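Local coordinates for predicted protein (Acinetobacter sp. RUH2624, PDB 4MEA) that acts as an epoxide hydrolase of the Cif virulence-factor family, a secreted enzyme built on the alpha/beta hydrolase fold, at residues Val47-Val52 and Ile88-Pro93; Asn146-Ile151 and Leu263-Met268; Phe203-Ile208 and Glu225-Tyr230. One frame throughout, in Å; residues are numbered along the deposited sequence.

Interaction 1 (Val47-Val52 and Ile88-Pro93); sequences VKLHYV and IAIDLP
His-50 holds its CG anti to the backbone N (chi1 171°), while Asp-91 places its CG anti to its own carbonyl carbon (chi1 -76°), and these two torsions carry imidazole and carboxylate to the same side of the strand pair. There ND1 of His-50 donates to OD2 of Asp-91 across 2.7 Å. The oxygen lies near the ring plane, at the edge, but the N-H reaches it from above the carboxylate, the two planes standing 48° apart. The backbones reinforce this pair: Asp-91 N bonds to His-50 O at 2.9 Å. Further along, Val-52 and Ala-89 exchange both their N-H...O bonds as an antiparallel hydrogen-bonded pair, and Tyr-51 faces Ile-90 in the non-hydrogen-bonded position, CB of Tyr-51 lying 3.8 Å from CG1 of Ile-90. On that apolar face CD2 of Leu-49 rests 4.0 Å from CG of Pro-93. The carboxylate is buried yet well supplied, since Gln-97 N also bonds to OD2 and Trp-71 N to OD1, surroundings that would probably stabilise its charge. On the far side of the imidazole, NE2 is hydrogen-bonded to Ser-39 OG. Strand 47-54 lies between strands 37-44 and 87-90, antiparallel to both, in the mixed sheet, 61-64 lies beyond 87-90, and helix 108-123 packs against Leu-49, Tyr-51 and Ile-88.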
ATOM      1  N   VAL A  47       6.192  28.516 -11.422  1.00 16.68           N
ATOM      2  CA  VAL A  47       5.021  27.823 -10.882  1.00 15.10           C
ATOM      3  C   VAL A  47       4.100  28.852 -10.248  1.00 16.72           C
ATOM      4  O   VAL A  47       4.522  29.614  -9.367  1.00  9.70           O
ATOM      5  CB  VAL A  47       5.403  26.752  -9.821  1.00 18.21           C
ATOM      6  CG1 VAL A  47       4.148  26.106  -9.221  1.00 13.93           C
ATOM      7  CG2 VAL A  47       6.314  25.682 -10.429  1.00 13.62           C
ATOM      8  N   LYS A  48       2.850  28.895 -10.709  1.00 16.55           N
ATOM      9  CA  LYS A  48       1.869  29.803 -10.128  1.00 14.47           C
ATOM     10  C   LYS A  48       1.267  29.214  -8.850  1.00 20.91           C
ATOM     11  O   LYS A  48       0.516  28.226  -8.890  1.00 15.69           O
ATOM     12  CB  LYS A  48       0.766  30.156 -11.129  1.00 11.69           C
ATOM     13  CG  LYS A  48      -0.103  31.328 -10.654  1.00 18.64           C
ATOM     14  CD  LYS A  48      -1.113  31.753 -11.703  1.00 27.64           C
ATOM     15  CE  LYS A  48      -0.432  32.435 -12.882  1.00 32.60           C
ATOM     16  NZ  LYS A  48      -1.439  32.986 -13.832  1.00 34.26           N
ATOM     17  N   LEU A  49       1.608  29.816  -7.717  1.00 11.79           N
ATOM     18  CA  LEU A  49       1.086  29.359  -6.431  1.00  8.19           C
ATOM     19  C   LEU A  49      -0.148  30.153  -6.016  1.00 18.92           C
ATOM     20  O   LEU A  49      -0.213  31.377  -6.193  1.00 14.72           O
ATOM     21  CB  LEU A  49       2.154  29.480  -5.339  1.00 11.04           C
ATOM     22  CG  LEU A  49       3.488  28.751  -5.516  1.00 16.33           C
ATOM     23  CD1 LEU A  49       4.442  29.195  -4.427  1.00 16.41           C
ATOM     24  CD2 LEU A  49       3.316  27.237  -5.490  1.00 16.18           C
ATOM     25  N   HIS A  50      -1.136  29.446  -5.478  1.00 13.52           N
ATOM     26  CA  HIS A  50      -2.274  30.098  -4.842  1.00 13.21           C
ATOM     27  C   HIS A  50      -2.006  30.215  -3.344  1.00 14.99           C
ATOM     28  O   HIS A  50      -1.448  29.306  -2.724  1.00 11.22           O
ATOM     29  CB  HIS A  50      -3.566  29.314  -5.097  1.00 15.86           C
ATOM     30  CG  HIS A  50      -4.740  29.795  -4.297  1.00 15.35           C
ATOM     31  ND1 HIS A  50      -5.325  29.037  -3.304  1.00 11.81           N
ATOM     32  CD2 HIS A  50      -5.440  30.955  -4.346  1.00  9.91           C
ATOM     33  CE1 HIS A  50      -6.335  29.708  -2.778  1.00 17.02           C
ATOM     34  NE2 HIS A  50      -6.423  30.877  -3.391  1.00 17.12           N
ATOM     35  N   TYR A  51      -2.387  31.340  -2.759  1.00 11.01           N
ATOM     36  CA  TYR A  51      -2.310  31.466  -1.316  1.00 10.56           C
ATOM     37  C   TYR A  51      -3.436  32.344  -0.812  1.00 13.69           C
ATOM     38  O   TYR A  51      -4.102  33.031  -1.591  1.00 14.58           O
ATOM     39  CB  TYR A  51      -0.949  32.016  -0.882  1.00 12.55           C
ATOM     40  CG  TYR A  51      -0.656  33.448  -1.311  1.00 11.65           C
ATOM     41  CD1 TYR A  51      -0.816  34.508  -0.418  1.00 15.35           C
ATOM     42  CD2 TYR A  51      -0.198  33.735  -2.591  1.00 14.27           C
ATOM     43  CE1 TYR A  51      -0.539  35.825  -0.797  1.00 13.81           C
ATOM     44  CE2 TYR A  51       0.075  35.051  -2.986  1.00 14.52           C
ATOM     45  CZ  TYR A  51      -0.090  36.083  -2.077  1.00 19.67           C
ATOM     46  OH  TYR A  51       0.179  37.379  -2.448  1.00 18.13           O
ATOM     47  N   VAL A  52      -3.634  32.307   0.496  1.00 13.71           N
ATOM     48  CA  VAL A  52      -4.627  33.115   1.174  1.00 13.19           C
ATOM     49  C   VAL A  52      -3.915  33.798   2.328  1.00 15.48           C
ATOM     50  O   VAL A  52      -3.122  33.172   3.032  1.00 12.35           O
ATOM     51  CB  VAL A  52      -5.778  32.225   1.708  1.00 16.59           C
ATOM     52  CG1 VAL A  52      -6.741  33.028   2.569  1.00 10.62           C
ATOM     53  CG2 VAL A  52      -6.500  31.558   0.543  1.00  9.33           C
ATOM     54  N   ILE A  88      -0.397  33.572   6.464  1.00 10.51           N
ATOM     55  CA  ILE A  88      -0.290  33.218   5.054  1.00  8.25           C
ATOM     56  C   ILE A  88      -0.378  31.707   4.909  1.00 13.06           C
ATOM     57  O   ILE A  88       0.393  30.979   5.529  1.00 13.48           O
ATOM     58  CB  ILE A  88       1.059  33.695   4.473  1.00 12.81           C
ATOM     59  CG1 ILE A  88       1.204  35.213   4.633  1.00 12.00           C
ATOM     60  CG2 ILE A  88       1.191  33.281   3.010  1.00 19.82           C
ATOM     61  CD1 ILE A  88       2.624  35.713   4.488  1.00  8.91           C
ATOM     62  N   ALA A  89      -1.332  31.232   4.114  1.00  5.56           N
ATOM     63  CA  ALA A  89      -1.450  29.799   3.858  1.00  8.62           C
ATOM     64  C   ALA A  89      -1.348  29.564   2.359  1.00  9.69           C
ATOM     65  O   ALA A  89      -2.139  30.098   1.579  1.00 13.84           O
ATOM     66  CB  ALA A  89      -2.768  29.250   4.413  1.00  8.36           C
ATOM     67  N   ILE A  90      -0.351  28.779   1.964  1.00 10.01           N
ATOM     68  CA  ILE A  90      -0.049  28.560   0.558  1.00 12.75           C
ATOM     69  C   ILE A  90      -0.433  27.147   0.137  1.00 14.33           C
ATOM     70  O   ILE A  90      -0.167  26.183   0.863  1.00  9.99           O
ATOM     71  CB  ILE A  90       1.469  28.752   0.301  1.00 13.22           C
ATOM     72  CG1 ILE A  90       1.923  30.134   0.786  1.00 14.21           C
ATOM     73  CG2 ILE A  90       1.800  28.532  -1.179  1.00  9.59           C
ATOM     74  CD1 ILE A  90       3.448  30.284   0.869  1.00  7.33           C
ATOM     75  N   ASP A  91      -1.053  27.028  -1.037  1.00 11.74           N
ATOM     76  CA  ASP A  91      -1.303  25.728  -1.655  1.00 12.99           C
ATOM     77  C   ASP A  91       0.003  25.143  -2.201  1.00 15.48           C
ATOM     78  O   ASP A  91       0.688  25.791  -2.994  1.00  9.95           O
ATOM     79  CB  ASP A  91      -2.305  25.857  -2.808  1.00  8.66           C
ATOM     80  CG  ASP A  91      -3.729  26.021  -2.329  1.00 11.62           C
ATOM     81  OD1 ASP A  91      -3.984  25.756  -1.132  1.00  9.79           O
ATOM     82  OD2 ASP A  91      -4.598  26.397  -3.155  1.00 13.84           O
ATOM     83  N   LEU A  92       0.347  23.926  -1.781  1.00 10.10           N
ATOM     84  CA  LEU A  92       1.568  23.271  -2.272  1.00  9.33           C
ATOM     85  C   LEU A  92       1.599  23.236  -3.790  1.00  7.21           C
ATOM     86  O   LEU A  92       0.558  23.084  -4.439  1.00 10.65           O
ATOM     87  CB  LEU A  92       1.666  21.834  -1.752  1.00  5.06           C
ATOM     88  CG  LEU A  92       2.186  21.610  -0.331  1.00 10.31           C
ATOM     89  CD1 LEU A  92       2.086  20.119   0.050  1.00  8.12           C
ATOM     90  CD2 LEU A  92       3.629  22.108  -0.216  1.00  9.32           C
ATOM     91  N   PRO A  93       2.798  23.343  -4.367  1.00  9.92           N
ATOM     92  CA  PRO A  93       2.925  23.225  -5.823  1.00 13.10           C
ATOM     93  C   PRO A  93       2.112  22.034  -6.354  1.00 12.97           C
ATOM     94  O   PRO A  93       2.239  20.913  -5.849  1.00 11.85           O
ATOM     95  CB  PRO A  93       4.424  22.990  -6.019  1.00  8.49           C
ATOM     96  CG  PRO A  93       5.063  23.706  -4.853  1.00 13.98           C
ATOM     97  CD  PRO A  93       4.103  23.474  -3.694  1.00  9.34           C
TER

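Interaction 2 (Asn146-Ile151 and Leu263-Met268); sequences NNQGYI and LTIPSM
The amide oxygen of Gln-148 is gripped by two successive backbone N-H groups of the facing segment. Thr-264 N lies 2.7 Å from Gln-148 OE1, in the carbonyl plane and on a lone pair, in a fairly straight bond (157° at the hydrogen). The bond from Ile-265 N to the same OE1 is longer, 3.3 Å, and more bent, although its donor stands close to the line of the side-chain C=O. The glutamine side chain gets there by running extended beyond CG, roughly perpendicular to that of Thr-264. Its NE2 is used as well, bonding to the carbonyl oxygens of Ala-145 and Lys-262, so both ends of the amide have partners and its flip is fixed.

Beneath this polar tip the contact is apolar. Ile-265 carries CG1 between its backbone N and carbonyl carbon (chi1 63°), which turns CG2 toward Gln-148 CB, 3.7 Å away, and lets the other branch reach Ile-151, with CD1 of Ile-265 lying 3.9 Å from CG2 of Ile-151. The turn that presents Gln-148 is closed by its own backbone: Ile-151 N bonds to Asn-147 O, and Gly-149 N to Ile-151 O at 2.9 Å. At the backbone angles of Gly-149 a side chain would press against the carbonyl oxygen of Gln-148.

Both segments lead into neighbouring parallel strands, 151-157 and 267-272, and meet where those strands begin. This is the N-terminal end of the parallel strands, opposite the C-terminal ends at which enzymes of the alpha/beta hydrolase fold carry their active site; the chain joining the two segments contains the helical cap insertion.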
ATOM      1  N   ASN A 146      17.722  25.562   5.713  1.00  9.67           N
ATOM      2  CA  ASN A 146      18.597  26.502   5.021  1.00 11.31           C
ATOM      3  C   ASN A 146      18.298  27.970   5.312  1.00 23.72           C
ATOM      4  O   ASN A 146      19.045  28.853   4.888  1.00 24.33           O
ATOM      5  CB  ASN A 146      18.552  26.264   3.508  1.00 16.45           C
ATOM      6  CG  ASN A 146      19.297  25.016   3.101  1.00 24.04           C
ATOM      7  OD1 ASN A 146      20.283  24.645   3.733  1.00 27.29           O
ATOM      8  ND2 ASN A 146      18.824  24.352   2.052  1.00 26.17           N
ATOM      9  N   ASN A 147      17.202  28.231   6.019  1.00 17.47           N
ATOM     10  CA  ASN A 147      16.778  29.608   6.275  1.00 15.24           C
ATOM     11  C   ASN A 147      16.521  29.892   7.744  1.00 16.52           C
ATOM     12  O   ASN A 147      15.628  30.665   8.100  1.00 14.00           O
ATOM     13  CB  ASN A 147      15.548  29.966   5.438  1.00 15.68           C
ATOM     14  CG  ASN A 147      15.839  29.960   3.950  1.00 18.96           C
ATOM     15  OD1 ASN A 147      16.365  30.935   3.414  1.00 18.79           O
ATOM     16  ND2 ASN A 147      15.504  28.859   3.274  1.00 16.86           N
ATOM     17  N   GLN A 148      17.312  29.267   8.607  1.00 15.09           N
ATOM     18  CA  GLN A 148      17.160  29.491  10.033  1.00 18.15           C
ATOM     19  C   GLN A 148      17.597  30.909  10.385  1.00 24.32           C
ATOM     20  O   GLN A 148      18.671  31.359   9.981  1.00 23.09           O
ATOM     21  CB  GLN A 148      17.942  28.444  10.818  1.00 14.41           C
ATOM     22  CG  GLN A 148      17.391  27.057  10.580  1.00 21.65           C
ATOM     23  CD  GLN A 148      18.116  26.004  11.361  1.00 19.06           C
ATOM     24  OE1 GLN A 148      17.911  25.860  12.566  1.00 22.33           O
ATOM     25  NE2 GLN A 148      18.973  25.252  10.680  1.00 15.23           N
ATOM     26  N   GLY A 149      16.757  31.603  11.143  1.00 21.59           N
ATOM     27  CA  GLY A 149      16.947  33.023  11.377  1.00 23.17           C
ATOM     28  C   GLY A 149      15.832  33.791  10.691  1.00 17.85           C
ATOM     29  O   GLY A 149      15.042  34.460  11.352  1.00 26.87           O
ATOM     30  N   TYR A 150      15.758  33.698   9.364  1.00 17.55           N
ATOM     31  CA  TYR A 150      14.573  34.182   8.671  1.00 14.65           C
ATOM     32  C   TYR A 150      13.368  33.419   9.220  1.00 17.04           C
ATOM     33  O   TYR A 150      12.343  34.013   9.556  1.00 17.97           O
ATOM     34  CB  TYR A 150      14.684  34.009   7.161  1.00 11.12           C
ATOM     35  CG  TYR A 150      13.434  34.445   6.424  1.00 16.03           C
ATOM     36  CD1 TYR A 150      13.214  35.783   6.112  1.00 18.21           C
ATOM     37  CD2 TYR A 150      12.465  33.521   6.056  1.00 21.01           C
ATOM     38  CE1 TYR A 150      12.066  36.186   5.448  1.00 13.86           C
ATOM     39  CE2 TYR A 150      11.311  33.911   5.396  1.00 19.07           C
ATOM     40  CZ  TYR A 150      11.117  35.240   5.090  1.00 21.03           C
ATOM     41  OH  TYR A 150       9.966  35.620   4.434  1.00 15.79           O
ATOM     42  N   ILE A 151      13.498  32.095   9.314  1.00 16.98           N
ATOM     43  CA  ILE A 151      12.549  31.299  10.086  1.00 18.80           C
ATOM     44  C   ILE A 151      13.001  31.325  11.544  1.00 18.22           C
ATOM     45  O   ILE A 151      14.074  30.813  11.883  1.00 19.37           O
ATOM     46  CB  ILE A 151      12.479  29.834   9.606  1.00 14.78           C
ATOM     47  CG1 ILE A 151      12.358  29.751   8.083  1.00 17.41           C
ATOM     48  CG2 ILE A 151      11.313  29.105  10.287  1.00 15.63           C
ATOM     49  CD1 ILE A 151      11.017  30.221   7.533  1.00 17.32           C
ATOM     50  N   LEU A 263      18.261  21.441  13.133  1.00 17.82           N
ATOM     51  CA  LEU A 263      17.563  22.640  13.579  1.00 21.24           C
ATOM     52  C   LEU A 263      18.174  23.237  14.846  1.00 24.43           C
ATOM     53  O   LEU A 263      18.222  22.584  15.892  1.00 22.48           O
ATOM     54  CB  LEU A 263      16.077  22.344  13.795  1.00 23.97           C
ATOM     55  CG  LEU A 263      15.311  22.006  12.511  1.00 27.67           C
ATOM     56  CD1 LEU A 263      13.847  21.727  12.823  1.00 29.97           C
ATOM     57  CD2 LEU A 263      15.466  23.118  11.453  1.00 14.32           C
ATOM     58  N   THR A 264      18.639  24.482  14.734  1.00 28.47           N
ATOM     59  CA  THR A 264      19.203  25.219  15.863  1.00 25.70           C
ATOM     60  C   THR A 264      18.230  26.288  16.365  1.00 28.83           C
ATOM     61  O   THR A 264      18.501  26.973  17.345  1.00 37.12           O
ATOM     62  CB  THR A 264      20.549  25.889  15.493  1.00 21.29           C
ATOM     63  OG1 THR A 264      20.348  26.810  14.418  1.00 23.84           O
ATOM     64  CG2 THR A 264      21.574  24.841  15.046  1.00 14.90           C
ATOM     65  N   ILE A 265      17.106  26.440  15.673  1.00 17.92           N
ATOM     66  CA  ILE A 265      16.037  27.315  16.135  1.00 13.42           C
ATOM     67  C   ILE A 265      15.051  26.455  16.912  1.00 18.81           C
ATOM     68  O   ILE A 265      15.043  25.231  16.758  1.00 21.06           O
ATOM     69  CB  ILE A 265      15.280  27.977  14.957  1.00 20.10           C
ATOM     70  CG1 ILE A 265      14.597  26.919  14.091  1.00 10.48           C
ATOM     71  CG2 ILE A 265      16.216  28.852  14.114  1.00 13.73           C
ATOM     72  CD1 ILE A 265      13.604  27.509  13.074  1.00 12.53           C
ATOM     73  N   PRO A 266      14.219  27.085  17.756  1.00 14.45           N
ATOM     74  CA  PRO A 266      13.207  26.314  18.478  1.00 15.82           C
ATOM     75  C   PRO A 266      12.285  25.606  17.486  1.00 19.10           C
ATOM     76  O   PRO A 266      11.892  26.193  16.474  1.00 16.42           O
ATOM     77  CB  PRO A 266      12.437  27.388  19.252  1.00 17.61           C
ATOM     78  CG  PRO A 266      13.413  28.537  19.377  1.00 18.67           C
ATOM     79  CD  PRO A 266      14.176  28.521  18.095  1.00 18.74           C
ATOM     80  N   SER A 267      11.955  24.353  17.769  1.00 19.36           N
ATOM     81  CA  SER A 267      11.078  23.593  16.894  1.00 15.45           C
ATOM     82  C   SER A 267      10.069  22.804  17.718  1.00 17.60           C
ATOM     83  O   SER A 267      10.281  22.547  18.905  1.00 20.35           O
ATOM     84  CB  SER A 267      11.888  22.655  16.008  1.00 19.14           C
ATOM     85  OG  SER A 267      12.580  21.692  16.781  1.00 17.60           O
ATOM     86  N   MET A 268       8.962  22.439  17.085  1.00 15.50           N
ATOM     87  CA  MET A 268       7.945  21.630  17.736  1.00 14.37           C
ATOM     88  C   MET A 268       7.477  20.510  16.820  1.00 16.67           C
ATOM     89  O   MET A 268       7.292  20.724  15.616  1.00 10.38           O
ATOM     90  CB  MET A 268       6.742  22.489  18.150  1.00 12.83           C
ATOM     91  CG  MET A 268       5.585  21.676  18.747  1.00 13.76           C
ATOM     92  SD  MET A 268       4.395  22.664  19.675  1.00 18.86           S
ATOM     93  CE  MET A 268       3.691  23.693  18.387  1.00 10.47           C
TER

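Interaction 3 (Phe203-Ile208 and Glu225-Tyr230); sequences FFSYFI and ELIEPY
The rings of Phe-204 and Tyr-230 meet obliquely, their planes 42° apart and their centroids separated by 5.5 Å. One face of the Phe-204 ring is covered from its own helix by Phe-203, whose CD2 stands over the ring centre. At the tip, CE2 of Phe-204 approaches CB of Tyr-230 to 3.7 Å, the two side chains roughly perpendicular, and Phe-67 adds a further ring beside Phe-204. The Tyr-230 ring continues past this point, and its OH bonds to the carbonyl oxygen of Ser-69. Helices 200-211 and 220-227 belong to the helical insertion between strands 151-157 and 267-272, the cap that sits over the C-terminal strand ends, and so over the active site, in alpha/beta hydrolases of the epoxide hydrolase type. Within it the root of Phe-204 is tightly packed: CD1 of Ile-227 comes within 3.3 Å of Phe-204 CB, the two side chains lying alongside and running opposite ways. With CG1 anti to the carbonyl carbon (chi1 -62°) and the chain extended beyond it, Ile-227 brings CD1 to the helix backbone, 3.6 Å from Ser-205 N. One turn later CD1 of Ile-208 is 4.2 Å from Leu-226 CB and equally near CG1 of Ile-227. Helix 13-25 lies behind Ile-227 through Phe-20, whereas Phe-203, Tyr-206 and Phe-207 pack against the second subunit, where Phe-188 of that subunit meets the ring of Tyr-206 edge-to-face.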
ATOM      1  N   PHE A 203     -12.439   6.661  -2.514  1.00  8.43           N
ATOM      2  CA  PHE A 203     -11.122   6.522  -1.892  1.00 12.28           C
ATOM      3  C   PHE A 203     -10.900   7.473  -0.718  1.00 10.01           C
ATOM      4  O   PHE A 203     -10.512   7.041   0.369  1.00  6.80           O
ATOM      5  CB  PHE A 203      -9.966   6.695  -2.892  1.00  7.81           C
ATOM      6  CG  PHE A 203      -8.600   6.545  -2.244  1.00  7.28           C
ATOM      7  CD1 PHE A 203      -8.040   5.288  -2.072  1.00  6.90           C
ATOM      8  CD2 PHE A 203      -7.912   7.655  -1.757  1.00  4.78           C
ATOM      9  CE1 PHE A 203      -6.812   5.134  -1.453  1.00  7.83           C
ATOM     10  CE2 PHE A 203      -6.674   7.509  -1.142  1.00  7.45           C
ATOM     11  CZ  PHE A 203      -6.123   6.246  -0.990  1.00  9.37           C
ATOM     12  N   PHE A 204     -11.113   8.767  -0.944  1.00  6.79           N
ATOM     13  CA  PHE A 204     -10.838   9.759   0.093  1.00 10.82           C
ATOM     14  C   PHE A 204     -11.795   9.717   1.286  1.00  6.15           C
ATOM     15  O   PHE A 204     -11.378   9.969   2.421  1.00  7.96           O
ATOM     16  CB  PHE A 204     -10.783  11.168  -0.501  1.00  9.78           C
ATOM     17  CG  PHE A 204      -9.495  11.470  -1.232  1.00 10.53           C
ATOM     18  CD1 PHE A 204      -8.342  11.799  -0.527  1.00 11.69           C
ATOM     19  CD2 PHE A 204      -9.440  11.427  -2.614  1.00  3.79           C
ATOM     20  CE1 PHE A 204      -7.143  12.079  -1.195  1.00 11.83           C
ATOM     21  CE2 PHE A 204      -8.250  11.712  -3.290  1.00  8.97           C
ATOM     22  CZ  PHE A 204      -7.106  12.042  -2.580  1.00 12.13           C
ATOM     23  N   SER A 205     -13.074   9.426   1.050  1.00  7.43           N
ATOM     24  CA  SER A 205     -13.998   9.281   2.176  1.00 11.04           C
ATOM     25  C   SER A 205     -13.452   8.245   3.160  1.00 13.05           C
ATOM     26  O   SER A 205     -13.419   8.477   4.373  1.00 12.15           O
ATOM     27  CB  SER A 205     -15.406   8.889   1.712  1.00 13.34           C
ATOM     28  OG  SER A 205     -16.082   9.995   1.127  1.00  8.61           O
ATOM     29  N   TYR A 206     -13.019   7.106   2.631  1.00  7.42           N
ATOM     30  CA  TYR A 206     -12.492   6.037   3.475  1.00  7.32           C
ATOM     31  C   TYR A 206     -11.127   6.426   4.061  1.00  7.64           C
ATOM     32  O   TYR A 206     -10.898   6.312   5.267  1.00  8.31           O
ATOM     33  CB  TYR A 206     -12.406   4.710   2.700  1.00  6.34           C
ATOM     34  CG  TYR A 206     -12.058   3.550   3.601  1.00  6.79           C
ATOM     35  CD1 TYR A 206     -13.047   2.880   4.311  1.00  9.43           C
ATOM     36  CD2 TYR A 206     -10.735   3.154   3.770  1.00  9.34           C
ATOM     37  CE1 TYR A 206     -12.731   1.836   5.157  1.00 12.67           C
ATOM     38  CE2 TYR A 206     -10.408   2.116   4.609  1.00  7.94           C
ATOM     39  CZ  TYR A 206     -11.410   1.461   5.302  1.00 10.06           C
ATOM     40  OH  TYR A 206     -11.073   0.421   6.142  1.00 15.61           O
ATOM     41  N   PHE A 207     -10.230   6.904   3.205  1.00  5.91           N
ATOM     42  CA  PHE A 207      -8.898   7.336   3.631  1.00  5.32           C
ATOM     43  C   PHE A 207      -8.952   8.415   4.730  1.00  9.53           C
ATOM     44  O   PHE A 207      -8.318   8.279   5.781  1.00  9.49           O
ATOM     45  CB  PHE A 207      -8.123   7.868   2.416  1.00  7.88           C
ATOM     46  CG  PHE A 207      -6.702   8.263   2.715  1.00 10.66           C
ATOM     47  CD1 PHE A 207      -5.661   7.368   2.518  1.00 11.65           C
ATOM     48  CD2 PHE A 207      -6.405   9.545   3.163  1.00  7.65           C
ATOM     49  CE1 PHE A 207      -4.343   7.739   2.784  1.00 10.95           C
ATOM     50  CE2 PHE A 207      -5.099   9.932   3.427  1.00  5.81           C
ATOM     51  CZ  PHE A 207      -4.061   9.026   3.239  1.00 12.00           C
ATOM     52  N   ILE A 208      -9.707   9.485   4.484  1.00  5.90           N
ATOM     53  CA  ILE A 208      -9.823  10.581   5.459  1.00  7.15           C
ATOM     54  C   ILE A 208     -10.442  10.117   6.794  1.00 12.02           C
ATOM     55  O   ILE A 208      -9.916  10.420   7.868  1.00  8.64           O
ATOM     56  CB  ILE A 208     -10.622  11.781   4.877  1.00  8.58           C
ATOM     57  CG1 ILE A 208      -9.809  12.493   3.792  1.00  5.61           C
ATOM     58  CG2 ILE A 208     -11.021  12.762   5.974  1.00 12.24           C
ATOM     59  CD1 ILE A 208     -10.645  13.466   2.960  1.00  6.00           C
ATOM     60  N   GLU A 225     -16.234  18.784   0.010  1.00  8.77           N
ATOM     61  CA  GLU A 225     -15.392  19.991  -0.006  1.00 11.32           C
ATOM     62  C   GLU A 225     -13.898  19.676   0.077  1.00 14.84           C
ATOM     63  O   GLU A 225     -13.084  20.333  -0.578  1.00 11.82           O
ATOM     64  CB  GLU A 225     -15.777  20.926   1.139  1.00  7.64           C
ATOM     65  CG  GLU A 225     -17.166  21.485   1.008  1.00 11.42           C
ATOM     66  CD  GLU A 225     -17.518  22.420   2.141  1.00 23.58           C
ATOM     67  OE1 GLU A 225     -16.620  22.738   2.952  1.00 27.81           O
ATOM     68  OE2 GLU A 225     -18.689  22.839   2.214  1.00 27.49           O
ATOM     69  N   LEU A 226     -13.544  18.680   0.887  1.00  9.57           N
ATOM     70  CA  LEU A 226     -12.153  18.246   1.015  1.00  8.70           C
ATOM     71  C   LEU A 226     -11.657  17.476  -0.210  1.00  6.91           C
ATOM     72  O   LEU A 226     -10.470  17.512  -0.539  1.00 11.65           O
ATOM     73  CB  LEU A 226     -11.971  17.383   2.269  1.00  7.60           C
ATOM     74  CG  LEU A 226     -12.187  18.162   3.566  1.00 14.03           C
ATOM     75  CD1 LEU A 226     -12.152  17.240   4.774  1.00  9.57           C
ATOM     76  CD2 LEU A 226     -11.124  19.248   3.670  1.00 15.17           C
ATOM     77  N   ILE A 227     -12.565  16.783  -0.885  1.00  6.18           N
ATOM     78  CA  ILE A 227     -12.175  15.890  -1.972  1.00  8.01           C
ATOM     79  C   ILE A 227     -12.196  16.560  -3.345  1.00 11.45           C
ATOM     80  O   ILE A 227     -11.399  16.220  -4.223  1.00 10.88           O
ATOM     81  CB  ILE A 227     -13.020  14.601  -1.956  1.00 10.31           C
ATOM     82  CG1 ILE A 227     -12.775  13.862  -0.634  1.00  9.18           C
ATOM     83  CG2 ILE A 227     -12.674  13.723  -3.152  1.00  7.28           C
ATOM     84  CD1 ILE A 227     -13.738  12.700  -0.349  1.00  5.82           C
ATOM     85  N   GLU A 228     -13.087  17.534  -3.523  1.00  6.58           N
ATOM     86  CA  GLU A 228     -13.155  18.269  -4.783  1.00  9.53           C
ATOM     87  C   GLU A 228     -11.784  18.729  -5.282  1.00  9.58           C
ATOM     88  O   GLU A 228     -11.522  18.676  -6.491  1.00  8.46           O
ATOM     89  CB  GLU A 228     -14.137  19.452  -4.692  1.00 11.72           C
ATOM     90  CG  GLU A 228     -14.275  20.262  -5.989  1.00  9.21           C
ATOM     91  CD  GLU A 228     -13.302  21.427  -6.083  1.00 12.02           C
ATOM     92  OE1 GLU A 228     -12.658  21.767  -5.064  1.00 11.31           O
ATOM     93  OE2 GLU A 228     -13.186  22.014  -7.186  1.00 12.31           O
ATOM     94  N   PRO A 229     -10.897  19.173  -4.367  1.00  6.14           N
ATOM     95  CA  PRO A 229      -9.585  19.645  -4.838  1.00 10.04           C
ATOM     96  C   PRO A 229      -8.689  18.522  -5.360  1.00 16.09           C
ATOM     97  O   PRO A 229      -7.671  18.799  -6.003  1.00  8.35           O
ATOM     98  CB  PRO A 229      -8.965  20.278  -3.583  1.00 13.63           C
ATOM     99  CG  PRO A 229     -10.135  20.624  -2.714  1.00 13.94           C
ATOM    100  CD  PRO A 229     -11.107  19.491  -2.944  1.00 10.41           C
ATOM    101  N   TYR A 230      -9.081  17.277  -5.102  1.00 10.70           N
ATOM    102  CA  TYR A 230      -8.293  16.101  -5.497  1.00  6.09           C
ATOM    103  C   TYR A 230      -9.102  15.199  -6.434  1.00 12.31           C
ATOM    104  O   TYR A 230      -8.943  13.978  -6.433  1.00 15.67           O
ATOM    105  CB  TYR A 230      -7.873  15.302  -4.250  1.00  8.68           C
ATOM    106  CG  TYR A 230      -6.821  15.999  -3.426  1.00  7.11           C
ATOM    107  CD1 TYR A 230      -5.462  15.770  -3.657  1.00 10.19           C
ATOM    108  CD2 TYR A 230      -7.178  16.904  -2.426  1.00 10.45           C
ATOM    109  CE1 TYR A 230      -4.486  16.424  -2.915  1.00  9.74           C
ATOM    110  CE2 TYR A 230      -6.210  17.561  -1.677  1.00  9.82           C
ATOM    111  CZ  TYR A 230      -4.874  17.321  -1.921  1.00  7.25           C
ATOM    112  OH  TYR A 230      -3.915  17.972  -1.178  1.00  8.40           O
TER

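How the interactions relate
Interactions 1 and 2 both belong to the central mixed sheet, with centres about 22 Å apart: the first pairs two of its strands directly, the second joins the loops that lead into two others. Interaction 3 lies in the helical cap, its centre about 33 Å from that of interaction 2, on the opposite side of the chain's centre. Burial and chemistry follow place. Interaction 1 is fully buried and combines backbone pairing with a shielded histidine-carboxylate bond. Interaction 2 is only partly buried and rests on one side-chain amide accepting two backbone N-H bonds, with isoleucine packing beneath. Interaction 3 is buried as well but has no hydrogen bond between its segments, relying on aromatic and aliphatic packing.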